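Local coordinates for esterase D (PDB 3DKR), which probably hydrolyses carboxylic esters, as an alpha/beta hydrolase with a predicted catalytic triad, at residues T23-L28 with R43-S48; I117-V122 with I242-Q247; H132-G137 with G164-I169. All coordinates share one frame; numbering follows the deposited sequence.

Contact 1 of 3, residues T23-L28 with R43-S48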
ATOM      1  N   THR A  23      20.363  -0.174   3.230  1.00 15.84           N
ATOM      2  CA  THR A  23      19.104  -0.361   2.518  1.00 15.51           C
ATOM      3  C   THR A  23      17.932   0.258   3.270  1.00 16.06           C
ATOM      4  O   THR A  23      17.816   0.106   4.496  1.00 16.18           O
ATOM      5  CB  THR A  23      18.817  -1.846   2.279  1.00 15.98           C
ATOM      6  OG1 THR A  23      19.843  -2.414   1.438  1.00 16.15           O
ATOM      7  CG2 THR A  23      17.468  -2.029   1.591  1.00 15.76           C
ATOM      8  N   GLY A  24      17.080   0.955   2.526  1.00 15.67           N
ATOM      9  CA  GLY A  24      15.883   1.578   3.080  1.00 15.31           C
ATOM     10  C   GLY A  24      14.657   1.081   2.359  1.00 15.15           C
ATOM     11  O   GLY A  24      14.724   0.704   1.178  1.00 16.15           O
ATOM     12  N   VAL A  25      13.520   1.119   3.049  1.00 14.10           N
ATOM     13  CA  VAL A  25      12.262   0.605   2.513  1.00 14.11           C
ATOM     14  C   VAL A  25      11.160   1.632   2.718  1.00 14.77           C
ATOM     15  O   VAL A  25      10.980   2.126   3.830  1.00 14.56           O
ATOM     16  CB  VAL A  25      11.843  -0.698   3.227  1.00 13.94           C
ATOM     17  CG1 VAL A  25      10.600  -1.283   2.565  1.00 15.10           C
ATOM     18  CG2 VAL A  25      12.977  -1.704   3.181  1.00 14.91           C
ATOM     19  N   VAL A  26      10.431   1.937   1.650  1.00 14.08           N
ATOM     20  CA  VAL A  26       9.249   2.784   1.719  1.00 14.16           C
ATOM     21  C   VAL A  26       8.021   1.877   1.795  1.00 14.23           C
ATOM     22  O   VAL A  26       7.865   0.964   0.978  1.00 14.44           O
ATOM     23  CB  VAL A  26       9.132   3.710   0.494  1.00 14.54           C
ATOM     24  CG1 VAL A  26       7.821   4.474   0.520  1.00 15.16           C
ATOM     25  CG2 VAL A  26      10.339   4.669   0.412  1.00 14.63           C
ATOM     26  N   LEU A  27       7.157   2.130   2.789  1.00 13.99           N
ATOM     27  CA  LEU A  27       5.927   1.344   2.982  1.00 13.63           C
ATOM     28  C   LEU A  27       4.723   2.267   2.839  1.00 14.24           C
ATOM     29  O   LEU A  27       4.621   3.255   3.564  1.00 14.25           O
ATOM     30  CB  LEU A  27       5.891   0.680   4.363  1.00 13.55           C
ATOM     31  CG  LEU A  27       7.017  -0.314   4.646  1.00 13.26           C
ATOM     32  CD1 LEU A  27       6.958  -0.849   6.085  1.00 14.95           C
ATOM     33  CD2 LEU A  27       7.037  -1.494   3.675  1.00 14.02           C
ATOM     34  N   LEU A  28       3.855   1.948   1.874  1.00 14.38           N
ATOM     35  CA  LEU A  28       2.725   2.805   1.484  1.00 14.06           C
ATOM     36  C   LEU A  28       1.400   2.167   1.913  1.00 13.86           C
ATOM     37  O   LEU A  28       1.087   1.036   1.544  1.00 13.67           O
ATOM     38  CB  LEU A  28       2.750   3.066  -0.021  1.00 14.30           C
ATOM     39  CG  LEU A  28       4.049   3.709  -0.505  1.00 13.84           C
ATOM     40  CD1 LEU A  28       4.047   3.864  -2.025  1.00 15.18           C
ATOM     41  CD2 LEU A  28       4.285   5.091   0.155  1.00 15.41           C
ATOM     42  N   ARG A  43       8.745  -2.620  12.006  1.00 14.68           N
ATOM     43  CA  ARG A  43       9.555  -3.098  13.118  1.00 14.99           C
ATOM     44  C   ARG A  43      10.301  -4.383  12.764  1.00 15.13           C
ATOM     45  O   ARG A  43      11.466  -4.538  13.137  1.00 15.71           O
ATOM     46  CB  ARG A  43       8.689  -3.283  14.365  1.00 15.52           C
ATOM     47  CG  ARG A  43       8.249  -1.980  14.962  1.00 15.25           C
ATOM     48  CD  ARG A  43       9.412  -1.220  15.593  1.00 16.58           C
ATOM     49  NE  ARG A  43       8.947  -0.328  16.637  1.00 15.68           N
ATOM     50  CZ  ARG A  43       9.723   0.438  17.395  1.00 16.85           C
ATOM     51  NH1 ARG A  43      11.048   0.482  17.218  1.00 16.08           N
ATOM     52  NH2 ARG A  43       9.165   1.188  18.343  1.00 15.01           N
ATOM     53  N   ALA A  44       9.658  -5.299  12.043  1.00 15.22           N
ATOM     54  CA  ALA A  44      10.344  -6.505  11.565  1.00 15.56           C
ATOM     55  C   ALA A  44      11.533  -6.117  10.686  1.00 15.62           C
ATOM     56  O   ALA A  44      12.629  -6.654  10.808  1.00 16.13           O
ATOM     57  CB  ALA A  44       9.391  -7.409  10.810  1.00 16.33           C
ATOM     58  N   LEU A  45      11.327  -5.147   9.809  1.00 15.18           N
ATOM     59  CA  LEU A  45      12.412  -4.697   8.942  1.00 15.57           C
ATOM     60  C   LEU A  45      13.514  -4.054   9.765  1.00 15.77           C
ATOM     61  O   LEU A  45      14.694  -4.304   9.526  1.00 16.39           O
ATOM     62  CB  LEU A  45      11.898  -3.745   7.876  1.00 16.32           C
ATOM     63  CG  LEU A  45      10.926  -4.382   6.894  1.00 15.73           C
ATOM     64  CD1 LEU A  45      10.365  -3.329   5.955  1.00 17.28           C
ATOM     65  CD2 LEU A  45      11.635  -5.455   6.067  1.00 18.92           C
ATOM     66  N   GLN A  46      13.136  -3.270  10.767  1.00 15.36           N
ATOM     67  CA  GLN A  46      14.115  -2.657  11.660  1.00 15.88           C
ATOM     68  C   GLN A  46      14.965  -3.715  12.380  1.00 16.37           C
ATOM     69  O   GLN A  46      16.192  -3.555  12.498  1.00 17.02           O
ATOM     70  CB  GLN A  46      13.417  -1.777  12.684  1.00 16.28           C
ATOM     71  CG  GLN A  46      14.376  -1.004  13.578  1.00 15.84           C
ATOM     72  CD  GLN A  46      13.659  -0.171  14.606  1.00 17.09           C
ATOM     73  OE1 GLN A  46      12.764  -0.673  15.288  1.00 17.52           O
ATOM     74  NE2 GLN A  46      14.058   1.088  14.749  1.00 17.70           N
ATOM     75  N   ARG A  47      14.333  -4.790  12.848  1.00 16.68           N
ATOM     76  CA  ARG A  47      15.076  -5.850  13.558  1.00 17.13           C
ATOM     77  C   ARG A  47      16.095  -6.509  12.638  1.00 17.86           C
ATOM     78  O   ARG A  47      17.095  -7.058  13.111  1.00 18.70           O
ATOM     79  CB  ARG A  47      14.163  -6.914  14.159  1.00 17.58           C
ATOM     80  CG  ARG A  47      13.206  -6.398  15.213  1.00 18.06           C
ATOM     81  CD  ARG A  47      12.596  -7.553  15.996  1.00 19.26           C
ATOM     82  NE  ARG A  47      11.739  -8.416  15.181  1.00 20.11           N
ATOM     83  CZ  ARG A  47      10.470  -8.145  14.872  1.00 20.54           C
ATOM     84  NH1 ARG A  47       9.887  -7.021  15.291  1.00 18.76           N
ATOM     85  NH2 ARG A  47       9.784  -9.006  14.125  1.00 22.64           N
ATOM     86  N   SER A  48      15.846  -6.477  11.326  1.00 17.27           N
ATOM     87  CA  SER A  48      16.804  -7.052  10.356  1.00 17.45           C
ATOM     88  C   SER A  48      17.746  -5.987   9.778  1.00 17.47           C
ATOM     89  O   SER A  48      18.486  -6.262   8.810  1.00 18.66           O
ATOM     90  CB  SER A  48      16.069  -7.800   9.238  1.00 18.18           C
ATOM     91  OG  SER A  48      15.612  -9.079   9.675  1.00 20.12           O
TER
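L45 drops its CD1 methyl onto V25 and L27, the whole of the touch between strand 23-28 and segment 43-48 of helix 39-47, the first two elements of a beta-alpha-beta unit in the alpha/beta-hydrolase fold. V25 receives that methyl with both of its branches: L45 CD1 lies 4.0 Å from V25 CG1 and 4.1 Å from V25 CG2. The two side chains cross at about a right angle, so the leucine arrives end-on over the fork of the valine. Two residues along the strand, on the same face, L27 CD1 comes to 4.2 Å from L45 CD1. L45 CG, anti to its carbonyl carbon (chi1 -65°), carries CD1 down to the strand. All three residues are buried and the contact is purely van der Waals. Backbone bonds to the strands on either side, V25 to G51 and Y53, and G24 to K94 and F96, fix the strand in the parallel part of the sheet. M245 of helix 234-246 packs against both V25 and L45, while M38 touches L27. Within helix 39-47, R43 NH1 donates to a lone pair of Q46 OE1 in the carbonyl plane, at 2.8 Å.

Contact 2 of 3, residues I117-V122 with I242-Q247; sequences ITAGGV and IAFMQQ
The ring of F244 reaches from helix 234-246 to A119 and G120 on strand 119-122, an inner parallel strand of the alpha/beta-hydrolase sheet, and so packs the last helix of the chain against that sheet. Its far end does the touching: CZ of F244 lies 3.8 Å from A119 CB, and CE2 of F244 is 3.9 Å from the same methyl. The carbonyl oxygen of G120 sits near the same corner, with G120 O 3.9 Å from F244 CZ, a van der Waals approach oblique to the ring. F244 CG stands anti to the backbone N (chi1 172°), which carries the ring out from the helix toward the strand, and chi2 of 82° turns its plane roughly perpendicular to the CA-CB-CG plane. F188 of the adjoining strand 187-192 meets the ring edge-to-face. At G121 a CB would point toward the helix, at G120 away from it. G121 also adopts backbone angles (phi 157°) at which a side chain would collide with G120 O. M245, one residue on from F244, does not touch strand 119-122 and packs on F96 and L45. Backbone bonds from A119 to V97 and from G120 to F188 tie the strand to both neighbours. The second ring atom near the glycine carbonyl is F244 CE2, 4.1 Å from G120 O.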
ATOM      1  N   ILE A 117      15.235   2.835  -7.961  1.00 17.23           N
ATOM      2  CA  ILE A 117      14.598   1.810  -7.115  1.00 16.57           C
ATOM      3  C   ILE A 117      15.068   0.388  -7.452  1.00 16.74           C
ATOM      4  O   ILE A 117      14.987  -0.053  -8.597  1.00 16.87           O
ATOM      5  CB  ILE A 117      13.055   1.867  -7.216  1.00 16.89           C
ATOM      6  CG1 ILE A 117      12.541   3.274  -6.890  1.00 17.22           C
ATOM      7  CG2 ILE A 117      12.429   0.830  -6.270  1.00 16.75           C
ATOM      8  CD1 ILE A 117      11.053   3.512  -7.260  1.00 16.84           C
ATOM      9  N   THR A 118      15.547  -0.340  -6.450  1.00 15.97           N
ATOM     10  CA  THR A 118      16.052  -1.701  -6.663  1.00 16.25           C
ATOM     11  C   THR A 118      14.948  -2.705  -6.964  1.00 16.41           C
ATOM     12  O   THR A 118      15.083  -3.509  -7.878  1.00 16.88           O
ATOM     13  CB  THR A 118      16.848  -2.170  -5.433  1.00 16.11           C
ATOM     14  OG1 THR A 118      18.033  -1.371  -5.333  1.00 18.31           O
ATOM     15  CG2 THR A 118      17.230  -3.642  -5.509  1.00 18.09           C
ATOM     16  N   ALA A 119      13.872  -2.671  -6.175  1.00 16.11           N
ATOM     17  CA  ALA A 119      12.788  -3.626  -6.318  1.00 15.93           C
ATOM     18  C   ALA A 119      11.615  -3.167  -5.448  1.00 15.88           C
ATOM     19  O   ALA A 119      11.714  -2.161  -4.748  1.00 15.82           O
ATOM     20  CB  ALA A 119      13.247  -5.021  -5.932  1.00 16.12           C
ATOM     21  N   GLY A 120      10.506  -3.878  -5.510  1.00 15.85           N
ATOM     22  CA  GLY A 120       9.327  -3.437  -4.762  1.00 16.27           C
ATOM     23  C   GLY A 120       8.165  -4.330  -5.067  1.00 15.99           C
ATOM     24  O   GLY A 120       8.340  -5.406  -5.621  1.00 16.55           O
ATOM     25  N   GLY A 121       6.964  -3.902  -4.701  1.00 15.31           N
ATOM     26  CA  GLY A 121       5.787  -4.716  -4.962  1.00 15.05           C
ATOM     27  C   GLY A 121       4.620  -4.401  -4.051  1.00 14.86           C
ATOM     28  O   GLY A 121       4.513  -3.295  -3.515  1.00 14.48           O
ATOM     29  N   VAL A 122       3.742  -5.382  -3.890  1.00 14.56           N
ATOM     30  CA  VAL A 122       2.472  -5.173  -3.234  1.00 14.63           C
ATOM     31  C   VAL A 122       2.190  -6.248  -2.196  1.00 15.07           C
ATOM     32  O   VAL A 122       2.638  -7.391  -2.318  1.00 15.10           O
ATOM     33  CB  VAL A 122       1.316  -5.113  -4.244  1.00 14.74           C
ATOM     34  CG1 VAL A 122       1.632  -4.104  -5.377  1.00 15.82           C
ATOM     35  CG2 VAL A 122       1.029  -6.498  -4.821  1.00 14.77           C
ATOM     36  N   ILE A 242      11.512 -10.086   3.586  1.00 17.81           N
ATOM     37  CA  ILE A 242      12.922 -10.023   3.935  1.00 18.42           C
ATOM     38  C   ILE A 242      13.723 -10.964   3.037  1.00 18.62           C
ATOM     39  O   ILE A 242      14.764 -10.575   2.523  1.00 18.68           O
ATOM     40  CB  ILE A 242      13.111 -10.287   5.439  1.00 18.89           C
ATOM     41  CG1 ILE A 242      12.533  -9.109   6.228  1.00 18.94           C
ATOM     42  CG2 ILE A 242      14.589 -10.460   5.773  1.00 19.92           C
ATOM     43  CD1 ILE A 242      12.452  -9.320   7.732  1.00 21.12           C
ATOM     44  N   ALA A 243      13.210 -12.168   2.800  1.00 18.20           N
ATOM     45  CA  ALA A 243      13.880 -13.093   1.863  1.00 18.74           C
ATOM     46  C   ALA A 243      14.025 -12.480   0.464  1.00 19.07           C
ATOM     47  O   ALA A 243      15.070 -12.598  -0.197  1.00 19.13           O
ATOM     48  CB  ALA A 243      13.132 -14.397   1.788  1.00 19.26           C
ATOM     49  N   PHE A 244      12.968 -11.808   0.015  1.00 18.78           N
ATOM     50  CA  PHE A 244      12.944 -11.141  -1.284  1.00 19.28           C
ATOM     51  C   PHE A 244      14.035 -10.088  -1.398  1.00 19.70           C
ATOM     52  O   PHE A 244      14.762 -10.019  -2.398  1.00 19.41           O
ATOM     53  CB  PHE A 244      11.545 -10.541  -1.497  1.00 19.13           C
ATOM     54  CG  PHE A 244      11.413  -9.669  -2.705  1.00 18.54           C
ATOM     55  CD1 PHE A 244      11.205 -10.222  -3.975  1.00 19.51           C
ATOM     56  CD2 PHE A 244      11.431  -8.289  -2.583  1.00 17.97           C
ATOM     57  CE1 PHE A 244      11.051  -9.408  -5.076  1.00 18.40           C
ATOM     58  CE2 PHE A 244      11.288  -7.471  -3.699  1.00 18.11           C
ATOM     59  CZ  PHE A 244      11.092  -8.024  -4.934  1.00 19.60           C
ATOM     60  N   MET A 245      14.153  -9.261  -0.358  1.00 20.07           N
ATOM     61  CA  MET A 245      15.177  -8.235  -0.331  1.00 21.10           C
ATOM     62  C   MET A 245      16.576  -8.834  -0.249  1.00 21.16           C
ATOM     63  O   MET A 245      17.496  -8.368  -0.916  1.00 20.83           O
ATOM     64  CB  MET A 245      14.911  -7.278   0.824  1.00 21.42           C
ATOM     65  CG  MET A 245      13.695  -6.422   0.523  1.00 21.22           C
ATOM     66  SD  MET A 245      13.570  -4.960   1.564  1.00 24.51           S
ATOM     67  CE  MET A 245      13.034  -5.845   2.937  1.00 15.42           C
ATOM     68  N   GLN A 246      16.718  -9.896   0.524  1.00 21.92           N
ATOM     69  CA  GLN A 246      18.040 -10.501   0.717  1.00 23.10           C
ATOM     70  C   GLN A 246      18.575 -11.149  -0.551  1.00 23.81           C
ATOM     71  O   GLN A 246      19.793 -11.281  -0.723  1.00 23.77           O
ATOM     72  CB  GLN A 246      17.994 -11.498   1.867  1.00 23.42           C
ATOM     73  CG  GLN A 246      18.038 -10.841   3.220  1.00 25.40           C
ATOM     74  CD  GLN A 246      19.396 -10.219   3.497  1.00 28.43           C
ATOM     75  OE1 GLN A 246      19.699  -9.125   3.022  1.00 29.89           O
ATOM     76  NE2 GLN A 246      20.239 -10.937   4.236  1.00 31.26           N
ATOM     77  N   GLN A 247      17.675 -11.554  -1.440  1.00 24.66           N
ATOM     78  CA  GLN A 247      18.071 -12.037  -2.769  1.00 26.66           C
ATOM     79  C   GLN A 247      18.846 -11.013  -3.599  1.00 27.47           C
ATOM     80  O   GLN A 247      19.566 -11.394  -4.526  1.00 28.29           O
ATOM     81  CB  GLN A 247      16.843 -12.515  -3.540  1.00 27.08           C
ATOM     82  CG  GLN A 247      16.322 -13.841  -3.050  1.00 30.28           C
ATOM     83  CD  GLN A 247      17.252 -14.992  -3.410  1.00 34.97           C
ATOM     84  OE1 GLN A 247      17.726 -15.082  -4.547  1.00 39.53           O
ATOM     85  NE2 GLN A 247      17.523 -15.875  -2.441  1.00 37.83           N
TER

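Contact 3 of 3, residues H132-G137 with G164-I169; sequences HHLVPG and GQLAAI. With ACT (acetate ion), chain C.
L166 projects from helix 155-178 into the start of helix 134-149, where V135, L134 and H132 receive it. The bond from CA to CB heads toward segment 132-137, and CG, anti to the carbonyl carbon (chi1 -73°), forks. The CD1 branch meets V135 CG2 at 3.6 Å, and the same methyl lies 4.4 Å from H132 CE1, oblique to the imidazole, and 4.0 Å from OXT of a bound acetate. The CD2 branch goes to L134, ending 3.9 Å from L134 CD1. These two helices belong to the insertion between strands 119-122 and 187-192 of the alpha/beta-hydrolase fold, probably forming a cap beside the predicted active site: the side chain of L134 is about 6 Å from those of S101 and H226, predicted nucleophile and charge-relay histidine. The acetate, probably from the crystallisation liquor, sits at the helix start. Its OXT takes two bonds, from H132 ND1 at 2.7 Å, nearly straight at 170° and in the imidazole plane, and from L134 N at 2.8 Å. The other oxygen, O, accepts from V135 N. The helix amides probably favour the anion. H132 NE2 is hydrogen-bonded to D170 OD1, which helps fix the ring's rotation.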
ATOM      1  N   HIS A 132     -13.610  -4.749  -6.340  1.00 18.27           N
ATOM      2  CA  HIS A 132     -13.481  -4.441  -4.926  1.00 18.61           C
ATOM      3  C   HIS A 132     -14.812  -4.331  -4.202  1.00 19.54           C
ATOM      4  O   HIS A 132     -15.857  -4.024  -4.795  1.00 19.89           O
ATOM      5  CB  HIS A 132     -12.633  -3.173  -4.695  1.00 18.47           C
ATOM      6  CG  HIS A 132     -12.914  -2.045  -5.637  1.00 18.25           C
ATOM      7  ND1 HIS A 132     -14.010  -1.216  -5.511  1.00 18.95           N
ATOM      8  CD2 HIS A 132     -12.213  -1.581  -6.699  1.00 18.56           C
ATOM      9  CE1 HIS A 132     -13.975  -0.298  -6.463  1.00 19.20           C
ATOM     10  NE2 HIS A 132     -12.893  -0.496  -7.196  1.00 18.23           N
ATOM     11  N   HIS A 133     -14.751  -4.618  -2.907  1.00 20.03           N
ATOM     12  CA  HIS A 133     -15.846  -4.409  -1.974  1.00 21.32           C
ATOM     13  C   HIS A 133     -15.367  -3.421  -0.905  1.00 21.66           C
ATOM     14  O   HIS A 133     -15.255  -3.782   0.262  1.00 22.36           O
ATOM     15  CB  HIS A 133     -16.229  -5.733  -1.314  1.00 22.00           C
ATOM     16  CG  HIS A 133     -16.825  -6.736  -2.250  1.00 24.74           C
ATOM     17  ND1 HIS A 133     -16.085  -7.398  -3.201  1.00 27.24           N
ATOM     18  CD2 HIS A 133     -18.085  -7.225  -2.345  1.00 28.70           C
ATOM     19  CE1 HIS A 133     -16.869  -8.236  -3.861  1.00 27.97           C
ATOM     20  NE2 HIS A 133     -18.088  -8.147  -3.364  1.00 26.99           N
ATOM     21  N   LEU A 134     -15.073  -2.188  -1.318  1.00 20.91           N
ATOM     22  CA  LEU A 134     -14.542  -1.158  -0.416  1.00 21.36           C
ATOM     23  C   LEU A 134     -15.622  -0.267   0.188  1.00 21.67           C
ATOM     24  O   LEU A 134     -15.362   0.442   1.167  1.00 22.61           O
ATOM     25  CB  LEU A 134     -13.516  -0.293  -1.149  1.00 20.81           C
ATOM     26  CG  LEU A 134     -12.176  -1.001  -1.318  1.00 21.07           C
ATOM     27  CD1 LEU A 134     -11.366  -0.279  -2.381  1.00 21.36           C
ATOM     28  CD2 LEU A 134     -11.384  -1.055   0.001  1.00 20.28           C
ATOM     29  N   VAL A 135     -16.830  -0.293  -0.377  1.00 21.11           N
ATOM     30  CA  VAL A 135     -17.873   0.613   0.100  1.00 21.19           C
ATOM     31  C   VAL A 135     -18.386   0.202   1.479  1.00 21.40           C
ATOM     32  O   VAL A 135     -18.430   1.029   2.384  1.00 21.43           O
ATOM     33  CB  VAL A 135     -19.033   0.771  -0.897  1.00 20.74           C
ATOM     34  CG1 VAL A 135     -20.178   1.522  -0.246  1.00 21.95           C
ATOM     35  CG2 VAL A 135     -18.553   1.520  -2.144  1.00 22.07           C
ATOM     36  N   PRO A 136     -18.761  -1.071   1.665  1.00 21.91           N
ATOM     37  CA  PRO A 136     -19.159  -1.448   3.027  1.00 22.39           C
ATOM     38  C   PRO A 136     -18.031  -1.254   4.042  1.00 22.76           C
ATOM     39  O   PRO A 136     -18.277  -0.798   5.167  1.00 23.49           O
ATOM     40  CB  PRO A 136     -19.540  -2.926   2.889  1.00 22.76           C
ATOM     41  CG  PRO A 136     -19.820  -3.105   1.450  1.00 23.66           C
ATOM     42  CD  PRO A 136     -18.868  -2.206   0.737  1.00 22.78           C
ATOM     43  N   GLY A 137     -16.806  -1.565   3.628  1.00 23.03           N
ATOM     44  CA  GLY A 137     -15.644  -1.327   4.476  1.00 22.72           C
ATOM     45  C   GLY A 137     -15.508   0.129   4.895  1.00 22.46           C
ATOM     46  O   GLY A 137     -15.263   0.425   6.067  1.00 22.59           O
ATOM     47  N   GLY A 164     -17.308   8.598  -6.333  1.00 18.59           N
ATOM     48  CA  GLY A 164     -16.470   9.423  -7.185  1.00 18.63           C
ATOM     49  C   GLY A 164     -14.990   9.223  -6.885  1.00 18.35           C
ATOM     50  O   GLY A 164     -14.172   9.188  -7.807  1.00 18.81           O
ATOM     51  N   GLN A 165     -14.646   9.084  -5.605  1.00 18.11           N
ATOM     52  CA  GLN A 165     -13.239   8.853  -5.252  1.00 17.39           C
ATOM     53  C   GLN A 165     -12.803   7.450  -5.649  1.00 17.43           C
ATOM     54  O   GLN A 165     -11.696   7.285  -6.156  1.00 16.29           O
ATOM     55  CB  GLN A 165     -12.929   9.115  -3.785  1.00 17.51           C
ATOM     56  CG  GLN A 165     -11.431   9.016  -3.501  1.00 16.80           C
ATOM     57  CD  GLN A 165     -11.081   9.568  -2.146  1.00 16.08           C
ATOM     58  OE1 GLN A 165     -11.322   8.925  -1.142  1.00 17.79           O
ATOM     59  NE2 GLN A 165     -10.548  10.790  -2.117  1.00 17.23           N
ATOM     60  N   LEU A 166     -13.647   6.443  -5.427  1.00 17.47           N
ATOM     61  CA  LEU A 166     -13.316   5.095  -5.898  1.00 17.67           C
ATOM     62  C   LEU A 166     -13.118   5.100  -7.409  1.00 17.67           C
ATOM     63  O   LEU A 166     -12.204   4.446  -7.920  1.00 17.23           O
ATOM     64  CB  LEU A 166     -14.375   4.067  -5.495  1.00 19.01           C
ATOM     65  CG  LEU A 166     -14.350   3.709  -4.011  1.00 19.00           C
ATOM     66  CD1 LEU A 166     -15.498   2.775  -3.639  1.00 19.49           C
ATOM     67  CD2 LEU A 166     -13.005   3.087  -3.591  1.00 22.05           C
ATOM     68  N   ALA A 167     -13.961   5.841  -8.129  1.00 16.98           N
ATOM     69  CA  ALA A 167     -13.799   5.964  -9.585  1.00 17.36           C
ATOM     70  C   ALA A 167     -12.441   6.570  -9.912  1.00 16.83           C
ATOM     71  O   ALA A 167     -11.771   6.118 -10.833  1.00 17.51           O
ATOM     72  CB  ALA A 167     -14.917   6.832 -10.179  1.00 17.92           C
ATOM     73  N   ALA A 168     -12.027   7.586  -9.157  1.00 16.09           N
ATOM     74  CA  ALA A 168     -10.748   8.246  -9.391  1.00 16.12           C
ATOM     75  C   ALA A 168      -9.589   7.279  -9.162  1.00 15.36           C
ATOM     76  O   ALA A 168      -8.614   7.265  -9.917  1.00 16.78           O
ATOM     77  CB  ALA A 168     -10.599   9.446  -8.477  1.00 16.43           C
ATOM     78  N   ILE A 169      -9.690   6.505  -8.091  1.00 15.61           N
ATOM     79  CA  ILE A 169      -8.681   5.477  -7.798  1.00 15.69           C
ATOM     80  C   ILE A 169      -8.623   4.421  -8.894  1.00 15.93           C
ATOM     81  O   ILE A 169      -7.542   4.103  -9.424  1.00 15.65           O
ATOM     82  CB  ILE A 169      -8.933   4.808  -6.436  1.00 15.86           C
ATOM     83  CG1 ILE A 169      -8.812   5.837  -5.314  1.00 15.97           C
ATOM     84  CG2 ILE A 169      -7.924   3.684  -6.211  1.00 16.77           C
ATOM     85  CD1 ILE A 169      -9.388   5.352  -3.975  1.00 15.78           C
TER
HETATM   86  C   ACT C 246     -17.241  -1.448  -3.761  1.00 20.35           C
HETATM   87  O   ACT C 246     -17.811  -1.632  -2.669  1.00 20.26           O
HETATM   88  OXT ACT C 246     -16.027  -1.153  -3.707  1.00 18.86           O
HETATM   89  CH3 ACT C 246     -17.977  -1.548  -5.067  1.00 20.61           C

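Overall arrangement
Contacts 1 and 2 are buried, apolar packings of a helix on the same sheet, their centres about 11 Å apart, and they touch: L45 CD2 lies 3.4 Å from M245 CE, so helices 39-47 and 234-246 pack together as well as on the strands. A leucine methyl makes the first, a phenyl ring the second. Contact 3 lies on the opposite side of the chain's centre, its own centre about 29 Å from either of theirs, joins helix to helix without a strand, and is only partly buried. Beside its leucine packing it has polar chemistry, a histidine and backbone amides holding an anion near the predicted catalytic residues, whereas contacts 1 and 2 lie away from that site.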